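Local coordinates for protein cellulase (Xanthomonas axonopodis pv. citri, PDB 4W7W) that probably hydrolyses the beta-1,4-glucosidic bonds of cellulose, as a family 5 glycoside hydrolase built on a beta/alpha barrel, at residues V147-M152 with A179-L184; F267-N272 with W296-A301; A278-L283 with M325-K330. One frame throughout, in Å; residues are numbered along the deposited sequence.

How the contacts relate
All three contacts belong to one eight-stranded parallel beta/alpha barrel. Contact 1 comes first along the chain and pairs strand 147-150 with strand 183-186. Contact 2 sits on the same closed sheet, where strand 262-268 meets strand 293-301. The centres of contacts 1 and 2 are about 22 Å apart, on opposite sides of the chain's centre. Contact 3 lies outside the barrel wall and joins helix 273-288 to helix 325-328. Its segments alternate with those of contact 2, and the two contacts touch, with centres about 9 Å apart. Leu279, Leu283 and Leu328 pack on the aromatic side chains of contact 2, so the outer helices back the strand pair that carries glycan-pocket Trp299.

Contact 1: residues V147-M152 with A179-L184; sequences VIFGLM and AKNLIL
Phe149 and Asn181 each set CG anti to the carbonyl carbon (chi1 -59° and -52°), and this helps bring the Asn181 amide over one face of the phenyl ring, near its rim. The two planes are 25° apart. CB of Asn181 also stands over that face, 4.0 Å from the ring centroid, as a CH-pi contact. Ala179 CB and Ile183 CG1 lie near the edge of the same ring, close to its plane.

The amide has a polar task as well. Asn181 ND2 donates to Val147 O at 3.0 Å, almost straight at the hydrogen but from above the carbonyl plane. ND2 also donates to Phe141 O, and the two bonds help fix the rotation of the amide. A water donates to Val147 O and accepts from Leu182 N, so it bridges the two segments where their backbones move apart.

Direct parallel pairing follows. Phe149 N donates to Leu182 O at 2.9 Å, Leu184 N to Phe149 O at 2.8 Å, and Leu151 N to Leu184 O at 3.2 Å. On the side of Phe149, the CG2 methyl of Ile183 presses on Leu151 CG at 3.6 Å. On the other side, Ile148 CG2 meets Leu184 CG at 3.7 Å and also reaches Leu182 CD2. With helix 160-176 linking the strands, this is a beta-alpha-beta unit of the TIM barrel.

Contact 2: residues F267-N272 with W296-A301; sequences FATANN and WTWWAA. With BGC (beta-D-glucopyranose), chain B.
Phe267 joins Trp296 and Trp298 in an aromatic cluster, and both ring pairs are edge-to-face. The Phe267 edge, led by CZ, points at the face of Trp296 in an offset arrangement, with CZ 3.6 Å from Trp296 CE3. The planes are 76° apart. In the second pair the roles change. Trp298 turns its CE3 edge to a face of Phe267, and the planes stand at 82°. Phe267 CG lies between its own backbone N and carbonyl carbon (chi1 68°), which sends the ring in between the two indoles.

Further packing uses a face and the edge of Trp298. Ala268 CA sits over its six-membered ring as a CH-pi donor, 3.9 Å from the centroid. Thr269 OG1 lies at the edge of that indole, in its plane, 3.4 Å from Trp298 CH2. Leu279 of helix 273-288 packs against both Phe267 and Thr269.

One hydrogen bond joins the two backbones. Trp299 N donates to Phe267 O at 2.9 Å in a nearly straight bond. The polar end of Trp298 turns to another partner, with NE1 bonded to Phe311 O.

The sugar contact belongs to Trp299. Trp299 NE1 lies 3.1 Å from O1 of the bound glucose unit, and Trp299 CZ2 is 3.3 Å from its ring oxygen O5. NE1 makes a weak hydrogen bond to Tyr309 OH. Glu33 OE2 is hydrogen-bonded to the same sugar. The peptide between Trp299 and Ala300 is cis, at the corner where the strand changes direction. Trp299 thus sits at the C-terminal end of the barrel strands, where family 5 glycoside hydrolases bind their substrates.

Contact 3: residues A278-L283 with M325-K330; sequences ALEGML and MAILSK
This contact belongs to the outer helical layer of the beta/alpha barrel. Helix 273-288, which links the last two barrel strands, packs there against the short helix 325-328 near the C-terminus. An apolar patch joins the helices, and a salt bridge between Glu280 and Lys330 adds to it.

Ile327 is central to the patch. Its CG2 methyl, anti to the backbone N, reaches across to three side chains of the other helix. Ile327 CG2 lies 3.7 Å from Leu279 CD2 and 3.9 Å from Leu283 CD1. Glu280 CD also comes within 3.8 Å of Ile327 CG2, so the carboxylate end lies against the methyl group. The Leu283 CD1 methyl serves a second neighbour, since Leu328 CD2 approaches it at 4.1 Å with the two side chains crossing near a right angle. Leu279, Leu283 and Leu328 all continue inward on to the aromatic side chains of the barrel wall. Leu283 touches Phe267 and Trp296, while Leu328 touches both Trp296 and Trp298.

The charged pair lies beside this patch, toward the outside. Glu280 is bent at chi2 (-93°), which carries its carboxylate to the Lys330 side. Lys330 is bent at chi3 (-62°) and brings its ammonium group in across the acid. The other carboxylate oxygen, Glu280 OE1, is hydrogen-bonded to Tyr331 OH. A water donates to OE1 and accepts a weak bond from the Lys330 ammonium, forming a second bridge. In the direct link, Lys330 NZ donates to the syn lone pair of Glu280 OE2 at 2.7 Å.

Contact 1: residues V147-M152 with A179-L184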
loop_
_atom_site.group_PDB
_atom_site.type_symbol
_atom_site.label_atom_id
_atom_site.label_comp_id
_atom_site.label_asym_id
_atom_site.label_seq_id
_atom_site.Cartn_x
_atom_site.Cartn_y
_atom_site.Cartn_z
ATOM N N VAL A 147 12.840 -3.249 4.715
ATOM C CA VAL A 147 11.772 -3.786 3.878
ATOM C C VAL A 147 10.531 -4.122 4.690
ATOM O O VAL A 147 10.623 -4.780 5.737
ATOM C CB VAL A 147 12.271 -5.012 3.102
ATOM C CG1 VAL A 147 11.139 -5.606 2.279
ATOM C CG2 VAL A 147 13.444 -4.647 2.211
ATOM N N ILE A 148 9.388 -3.665 4.181
ATOM C CA ILE A 148 8.070 -3.922 4.748
ATOM C C ILE A 148 7.286 -4.722 3.707
ATOM O O ILE A 148 7.373 -4.432 2.501
ATOM C CB ILE A 148 7.372 -2.578 5.073
ATOM C CG1 ILE A 148 8.149 -1.818 6.152
ATOM C CG2 ILE A 148 5.937 -2.796 5.481
ATOM C CD1 ILE A 148 7.742 -0.372 6.304
ATOM N N PHE A 149 6.537 -5.735 4.159
ATOM C CA PHE A 149 5.829 -6.625 3.229
ATOM C C PHE A 149 4.357 -6.199 3.112
ATOM O O PHE A 149 3.574 -6.402 4.034
ATOM C CB PHE A 149 5.920 -8.070 3.697
ATOM C CG PHE A 149 7.327 -8.595 3.830
ATOM C CD1 PHE A 149 8.361 -8.203 3.000
ATOM C CD2 PHE A 149 7.601 -9.556 4.776
ATOM C CE1 PHE A 149 9.628 -8.753 3.136
ATOM C CE2 PHE A 149 8.875 -10.107 4.913
ATOM C CZ PHE A 149 9.881 -9.716 4.074
ATOM N N GLY A 150 3.997 -5.615 1.972
ATOM C CA GLY A 150 2.608 -5.230 1.690
ATOM C C GLY A 150 1.894 -6.356 0.974
ATOM O O GLY A 150 1.938 -6.467 -0.257
ATOM N N LEU A 151 1.241 -7.212 1.748
ATOM C CA LEU A 151 0.749 -8.492 1.230
ATOM C C LEU A 151 -0.057 -8.433 -0.055
ATOM O O LEU A 151 0.095 -9.296 -0.912
ATOM C CB LEU A 151 -0.091 -9.206 2.281
ATOM C CG LEU A 151 0.614 -9.538 3.593
ATOM C CD1 LEU A 151 -0.294 -10.429 4.424
ATOM C CD2 LEU A 151 1.986 -10.168 3.345
ATOM N N MET A 152 -0.976 -7.471 -0.167
ATOM C CA MET A 152 -1.827 -7.447 -1.345
ATOM C C MET A 152 -2.528 -6.120 -1.469
ATOM O O MET A 152 -3.230 -5.697 -0.548
ATOM C CB MET A 152 -2.910 -8.528 -1.252
ATOM C CG MET A 152 -3.815 -8.612 -2.464
ATOM S SD MET A 152 -2.971 -8.965 -4.019
ATOM C CE MET A 152 -2.417 -10.640 -3.703
ATOM N N ALA A 179 11.703 -14.476 8.873
ATOM C CA ALA A 179 11.573 -13.040 8.640
ATOM C C ALA A 179 10.803 -12.378 9.768
ATOM O O ALA A 179 9.718 -12.835 10.156
ATOM C CB ALA A 179 10.868 -12.798 7.322
ATOM N N LYS A 180 11.353 -11.260 10.259
ATOM C CA LYS A 180 10.748 -10.483 11.336
ATOM C C LYS A 180 10.168 -9.160 10.841
ATOM O O LYS A 180 9.696 -8.354 11.630
ATOM C CB LYS A 180 11.776 -10.229 12.436
ATOM C CG LYS A 180 12.305 -11.495 13.081
ATOM C CD LYS A 180 13.326 -11.198 14.169
ATOM C CE LYS A 180 13.751 -12.461 14.910
ATOM N NZ LYS A 180 14.945 -12.228 15.765
ATOM N N ASN A 181 10.175 -8.956 9.528
ATOM C CA ASN A 181 9.786 -7.695 8.933
ATOM C C ASN A 181 8.335 -7.356 9.242
ATOM O O ASN A 181 7.501 -8.232 9.447
ATOM C CB ASN A 181 9.922 -7.765 7.413
ATOM C CG ASN A 181 11.279 -8.255 6.942
ATOM O OD1 ASN A 181 11.666 -9.385 7.231
ATOM N ND2 ASN A 181 11.991 -7.433 6.186
ATOM N N LEU A 182 8.023 -6.064 9.236
ATOM C CA LEU A 182 6.648 -5.607 9.358
ATOM C C LEU A 182 5.843 -6.131 8.176
ATOM O O LEU A 182 6.284 -6.022 7.017
ATOM C CB LEU A 182 6.628 -4.071 9.377
ATOM C CG LEU A 182 5.236 -3.430 9.449
ATOM C CD1 LEU A 182 4.464 -3.786 10.710
ATOM C CD2 LEU A 182 5.372 -1.932 9.326
ATOM N N ILE A 183 4.666 -6.681 8.471
ATOM C CA ILE A 183 3.715 -7.129 7.467
ATOM C C ILE A 183 2.517 -6.181 7.523
ATOM O O ILE A 183 1.932 -5.974 8.593
ATOM C CB ILE A 183 3.237 -8.575 7.738
ATOM C CG1 ILE A 183 4.393 -9.552 7.609
ATOM C CG2 ILE A 183 2.123 -8.939 6.770
ATOM C CD1 ILE A 183 4.057 -10.935 8.133
ATOM N N LEU A 184 2.144 -5.645 6.365
ATOM C CA LEU A 184 0.929 -4.846 6.209
ATOM C C LEU A 184 -0.160 -5.747 5.628
ATOM O O LEU A 184 -0.027 -6.264 4.518
ATOM C CB LEU A 184 1.147 -3.648 5.291
ATOM C CG LEU A 184 2.248 -2.690 5.742
ATOM C CD1 LEU A 184 2.317 -1.525 4.771
ATOM C CD2 LEU A 184 2.038 -2.206 7.163
HETATM O O HOH W 1 10.101 -4.238 8.402
HETATM O O HOH W 2 -1.071 -5.259 1.976
#

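Contact 2: residues F267-N272 with W296-A301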
loop_
_atom_site.group_PDB
_atom_site.type_symbol
_atom_site.label_atom_id
_atom_site.label_comp_id
_atom_site.label_asym_id
_atom_site.label_seq_id
_atom_site.Cartn_x
_atom_site.Cartn_y
_atom_site.Cartn_z
ATOM N N PHE A 267 -4.056 7.113 -0.070
ATOM C CA PHE A 267 -5.042 8.170 0.111
ATOM C C PHE A 267 -4.591 9.270 -0.829
ATOM O O PHE A 267 -3.435 9.323 -1.225
ATOM C CB PHE A 267 -5.134 8.678 1.565
ATOM C CG PHE A 267 -3.909 9.448 2.060
ATOM C CD1 PHE A 267 -2.679 8.830 2.206
ATOM C CD2 PHE A 267 -4.009 10.782 2.389
ATOM C CE1 PHE A 267 -1.581 9.532 2.672
ATOM C CE2 PHE A 267 -2.926 11.479 2.868
ATOM C CZ PHE A 267 -1.703 10.862 3.009
ATOM N N ALA A 268 -5.511 10.153 -1.187
ATOM C CA ALA A 268 -5.202 11.281 -2.056
ATOM C C ALA A 268 -6.325 12.272 -1.967
ATOM O O ALA A 268 -7.470 11.913 -1.665
ATOM C CB ALA A 268 -5.047 10.846 -3.501
ATOM N N THR A 269 -5.986 13.512 -2.286
ATOM C CA THR A 269 -6.915 14.630 -2.405
ATOM C C THR A 269 -6.469 15.471 -3.587
ATOM O O THR A 269 -5.277 15.537 -3.897
ATOM C CB THR A 269 -6.935 15.462 -1.106
ATOM O OG1 THR A 269 -5.614 15.889 -0.769
ATOM C CG2 THR A 269 -7.500 14.664 0.048
ATOM N N ALA A 270 -7.427 16.116 -4.240
ATOM C CA ALA A 270 -7.127 16.958 -5.385
ATOM C C ALA A 270 -6.770 18.367 -4.960
ATOM O O ALA A 270 -6.918 18.747 -3.797
ATOM C CB ALA A 270 -8.306 16.972 -6.331
ATOM N N ASN A 271 -6.290 19.135 -5.925
ATOM C CA ASN A 271 -5.782 20.465 -5.629
ATOM C C ASN A 271 -6.847 21.551 -5.649
ATOM O O ASN A 271 -6.939 22.331 -6.595
ATOM C CB ASN A 271 -4.677 20.806 -6.628
ATOM C CG ASN A 271 -4.072 22.160 -6.388
ATOM O OD1 ASN A 271 -3.978 22.604 -5.257
ATOM N ND2 ASN A 271 -3.692 22.833 -7.454
ATOM N N ASN A 272 -7.646 21.604 -4.587
ATOM C CA ASN A 272 -8.691 22.622 -4.446
ATOM C C ASN A 272 -8.931 22.893 -2.968
ATOM O O ASN A 272 -8.522 22.097 -2.126
ATOM C CB ASN A 272 -9.973 22.223 -5.208
ATOM C CG ASN A 272 -10.607 20.933 -4.722
ATOM O OD1 ASN A 272 -11.054 20.826 -3.571
ATOM N ND2 ASN A 272 -10.632 19.921 -5.596
ATOM N N TRP A 296 1.524 6.500 6.774
ATOM C CA TRP A 296 0.767 6.652 5.563
ATOM C C TRP A 296 1.689 6.820 4.379
ATOM O O TRP A 296 2.824 7.282 4.502
ATOM C CB TRP A 296 -0.183 7.861 5.636
ATOM C CG TRP A 296 0.371 9.177 6.093
ATOM C CD1 TRP A 296 0.114 9.724 7.308
ATOM C CD2 TRP A 296 1.174 10.148 5.372
ATOM N NE1 TRP A 296 0.707 10.948 7.414
ATOM C CE2 TRP A 296 1.347 11.241 6.238
ATOM C CE3 TRP A 296 1.723 10.219 4.084
ATOM C CZ2 TRP A 296 2.081 12.375 5.870
ATOM C CZ3 TRP A 296 2.451 11.357 3.729
ATOM C CH2 TRP A 296 2.620 12.411 4.616
ATOM N N THR A 297 1.153 6.464 3.216
ATOM C CA THR A 297 1.798 6.719 1.928
ATOM C C THR A 297 0.759 7.252 0.950
ATOM O O THR A 297 -0.217 6.596 0.617
ATOM C CB THR A 297 2.513 5.474 1.347
ATOM O OG1 THR A 297 1.713 4.287 1.463
ATOM C CG2 THR A 297 3.825 5.214 2.056
ATOM N N TRP A 298 1.012 8.466 0.480
ATOM C CA TRP A 298 0.160 9.162 -0.481
ATOM C C TRP A 298 0.163 8.462 -1.838
ATOM O O TRP A 298 1.203 7.971 -2.290
ATOM C CB TRP A 298 0.729 10.562 -0.653
ATOM C CG TRP A 298 0.118 11.391 -1.731
ATOM C CD1 TRP A 298 0.487 11.425 -3.040
ATOM C CD2 TRP A 298 -0.963 12.308 -1.595
ATOM N NE1 TRP A 298 -0.279 12.327 -3.731
ATOM C CE2 TRP A 298 -1.182 12.892 -2.864
ATOM C CE3 TRP A 298 -1.744 12.732 -0.525
ATOM C CZ2 TRP A 298 -2.141 13.894 -3.074
ATOM C CZ3 TRP A 298 -2.692 13.709 -0.742
ATOM C CH2 TRP A 298 -2.878 14.278 -2.005
ATOM N N TRP A 299 -0.977 8.463 -2.505
ATOM C CA TRP A 299 -1.087 8.006 -3.883
ATOM C C TRP A 299 -1.218 9.244 -4.773
ATOM O O TRP A 299 -2.241 9.910 -4.706
ATOM C CB TRP A 299 -2.304 7.091 -4.081
ATOM C CG TRP A 299 -2.302 6.541 -5.480
ATOM C CD1 TRP A 299 -2.789 7.160 -6.597
ATOM C CD2 TRP A 299 -1.656 5.359 -5.925
ATOM N NE1 TRP A 299 -2.513 6.406 -7.710
ATOM C CE2 TRP A 299 -1.806 5.300 -7.325
ATOM C CE3 TRP A 299 -0.949 4.350 -5.281
ATOM C CZ2 TRP A 299 -1.286 4.249 -8.085
ATOM C CZ3 TRP A 299 -0.413 3.317 -6.032
ATOM C CH2 TRP A 299 -0.594 3.268 -7.413
ATOM N N ALA A 300 -0.236 9.580 -5.617
ATOM C CA ALA A 300 1.020 8.872 -5.868
ATOM C C ALA A 300 2.013 9.833 -6.499
ATOM O O ALA A 300 1.672 10.942 -6.921
ATOM C CB ALA A 300 0.796 7.701 -6.818
ATOM N N ALA A 301 3.245 9.355 -6.608
ATOM C CA ALA A 301 4.253 9.946 -7.455
ATOM C C ALA A 301 4.737 8.894 -8.439
ATOM O O ALA A 301 4.061 7.879 -8.650
ATOM C CB ALA A 301 5.359 10.567 -6.617
HETATM C C2 BGC B . -5.028 5.356 -11.654
HETATM C C3 BGC B . -4.771 4.652 -12.987
HETATM C C4 BGC B . -3.420 3.936 -13.023
HETATM C C5 BGC B . -3.221 3.115 -11.760
HETATM C C6 BGC B . -1.802 2.583 -11.656
HETATM C C1 BGC B . -4.793 4.402 -10.494
HETATM O O1 BGC B . -4.923 5.072 -9.230
HETATM O O2 BGC B . -6.376 5.850 -11.608
HETATM O O3 BGC B . -4.868 5.616 -14.043
HETATM O O4 BGC B . -3.365 3.017 -14.110
HETATM O O5 BGC B . -3.467 3.913 -10.600
HETATM O O6 BGC B . -1.764 1.682 -10.575
#

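Contact 3: residues A278-L283 with M325-K330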
loop_
_atom_site.group_PDB
_atom_site.type_symbol
_atom_site.label_atom_id
_atom_site.label_comp_id
_atom_site.label_asym_id
_atom_site.label_seq_id
_atom_site.Cartn_x
_atom_site.Cartn_y
_atom_site.Cartn_z
ATOM N N ALA A 278 -9.640 19.081 3.819
ATOM C CA ALA A 278 -9.846 17.678 4.174
ATOM C C ALA A 278 -8.531 16.962 4.389
ATOM O O ALA A 278 -8.413 16.114 5.273
ATOM C CB ALA A 278 -10.666 16.988 3.112
ATOM N N LEU A 279 -7.543 17.294 3.569
ATOM C CA LEU A 279 -6.223 16.696 3.680
ATOM C C LEU A 279 -5.574 17.076 5.003
ATOM O O LEU A 279 -5.097 16.208 5.749
ATOM C CB LEU A 279 -5.352 17.111 2.490
ATOM C CG LEU A 279 -3.921 16.595 2.534
ATOM C CD1 LEU A 279 -3.887 15.075 2.587
ATOM C CD2 LEU A 279 -3.127 17.104 1.354
ATOM N N GLU A 280 -5.575 18.373 5.308
ATOM C CA GLU A 280 -5.044 18.834 6.580
ATOM C C GLU A 280 -5.742 18.101 7.730
ATOM O O GLU A 280 -5.109 17.658 8.700
ATOM C CB GLU A 280 -5.249 20.349 6.727
ATOM C CG GLU A 280 -4.430 21.204 5.769
ATOM C CD GLU A 280 -3.087 21.676 6.309
ATOM O OE1 GLU A 280 -2.590 21.147 7.332
ATOM O OE2 GLU A 280 -2.487 22.539 5.650
ATOM N N GLY A 281 -7.061 17.967 7.620
ATOM C CA GLY A 281 -7.818 17.339 8.695
ATOM C C GLY A 281 -7.470 15.880 8.897
ATOM O O GLY A 281 -7.365 15.401 10.031
ATOM N N MET A 282 -7.284 15.140 7.807
ATOM C CA MET A 282 -6.983 13.724 7.940
ATOM C C MET A 282 -5.547 13.495 8.400
ATOM O O MET A 282 -5.303 12.593 9.209
ATOM C CB MET A 282 -7.408 12.970 6.686
ATOM C CG MET A 282 -6.541 13.068 5.486
ATOM S SD MET A 282 -7.413 12.338 4.064
ATOM C CE MET A 282 -7.618 10.646 4.577
ATOM N N LEU A 283 -4.606 14.330 7.958
ATOM C CA LEU A 283 -3.227 14.222 8.431
ATOM C C LEU A 283 -3.124 14.580 9.911
ATOM O O LEU A 283 -2.432 13.903 10.680
ATOM C CB LEU A 283 -2.329 15.112 7.582
ATOM C CG LEU A 283 -2.196 14.714 6.113
ATOM C CD1 LEU A 283 -1.440 15.777 5.358
ATOM C CD2 LEU A 283 -1.492 13.395 5.964
ATOM N N MET A 325 2.080 18.659 -2.120
ATOM C CA MET A 325 3.297 18.420 -1.389
ATOM C C MET A 325 3.559 19.468 -0.324
ATOM O O MET A 325 4.171 19.152 0.686
ATOM C CB MET A 325 4.491 18.366 -2.339
ATOM C CG MET A 325 5.834 18.146 -1.643
ATOM S SD MET A 325 5.905 16.742 -0.517
ATOM C CE MET A 325 5.367 15.621 -1.766
ATOM N N ALA A 326 3.106 20.696 -0.531
ATOM C CA ALA A 326 3.297 21.715 0.484
ATOM C C ALA A 326 2.568 21.377 1.781
ATOM O O ALA A 326 2.944 21.838 2.843
ATOM C CB ALA A 326 2.847 23.057 -0.039
ATOM N N ILE A 327 1.498 20.604 1.687
ATOM C CA ILE A 327 0.789 20.135 2.867
ATOM C C ILE A 327 1.431 18.859 3.409
ATOM O O ILE A 327 1.724 18.771 4.600
ATOM C CB ILE A 327 -0.714 19.948 2.578
ATOM C CG1 ILE A 327 -1.329 21.329 2.284
ATOM C CG2 ILE A 327 -1.409 19.321 3.780
ATOM C CD1 ILE A 327 -2.691 21.279 1.648
ATOM N N LEU A 328 1.681 17.889 2.546
ATOM C CA LEU A 328 2.294 16.644 2.997
ATOM C C LEU A 328 3.593 16.885 3.743
ATOM O O LEU A 328 3.859 16.264 4.771
ATOM C CB LEU A 328 2.542 15.693 1.825
ATOM C CG LEU A 328 1.313 15.209 1.066
ATOM C CD1 LEU A 328 1.740 14.406 -0.149
ATOM C CD2 LEU A 328 0.397 14.385 1.948
ATOM N N SER A 329 4.433 17.768 3.214
ATOM C CA SER A 329 5.744 18.020 3.781
ATOM C C SER A 329 5.660 18.589 5.205
ATOM O O SER A 329 6.552 18.392 6.009
ATOM C CB SER A 329 6.512 18.975 2.862
ATOM O OG SER A 329 7.884 19.050 3.193
ATOM N N LYS A 330 4.579 19.308 5.519
ATOM C CA LYS A 330 4.404 19.827 6.896
ATOM C C LYS A 330 4.223 18.740 7.951
ATOM O O LYS A 330 4.451 18.988 9.132
ATOM C CB LYS A 330 3.177 20.736 6.995
ATOM C CG LYS A 330 3.333 22.010 6.216
ATOM C CD LYS A 330 2.286 23.047 6.593
ATOM C CE LYS A 330 0.870 22.561 6.295
ATOM N NZ LYS A 330 -0.111 23.683 6.260
HETATM O O HOH W 3 -0.968 22.542 9.166
#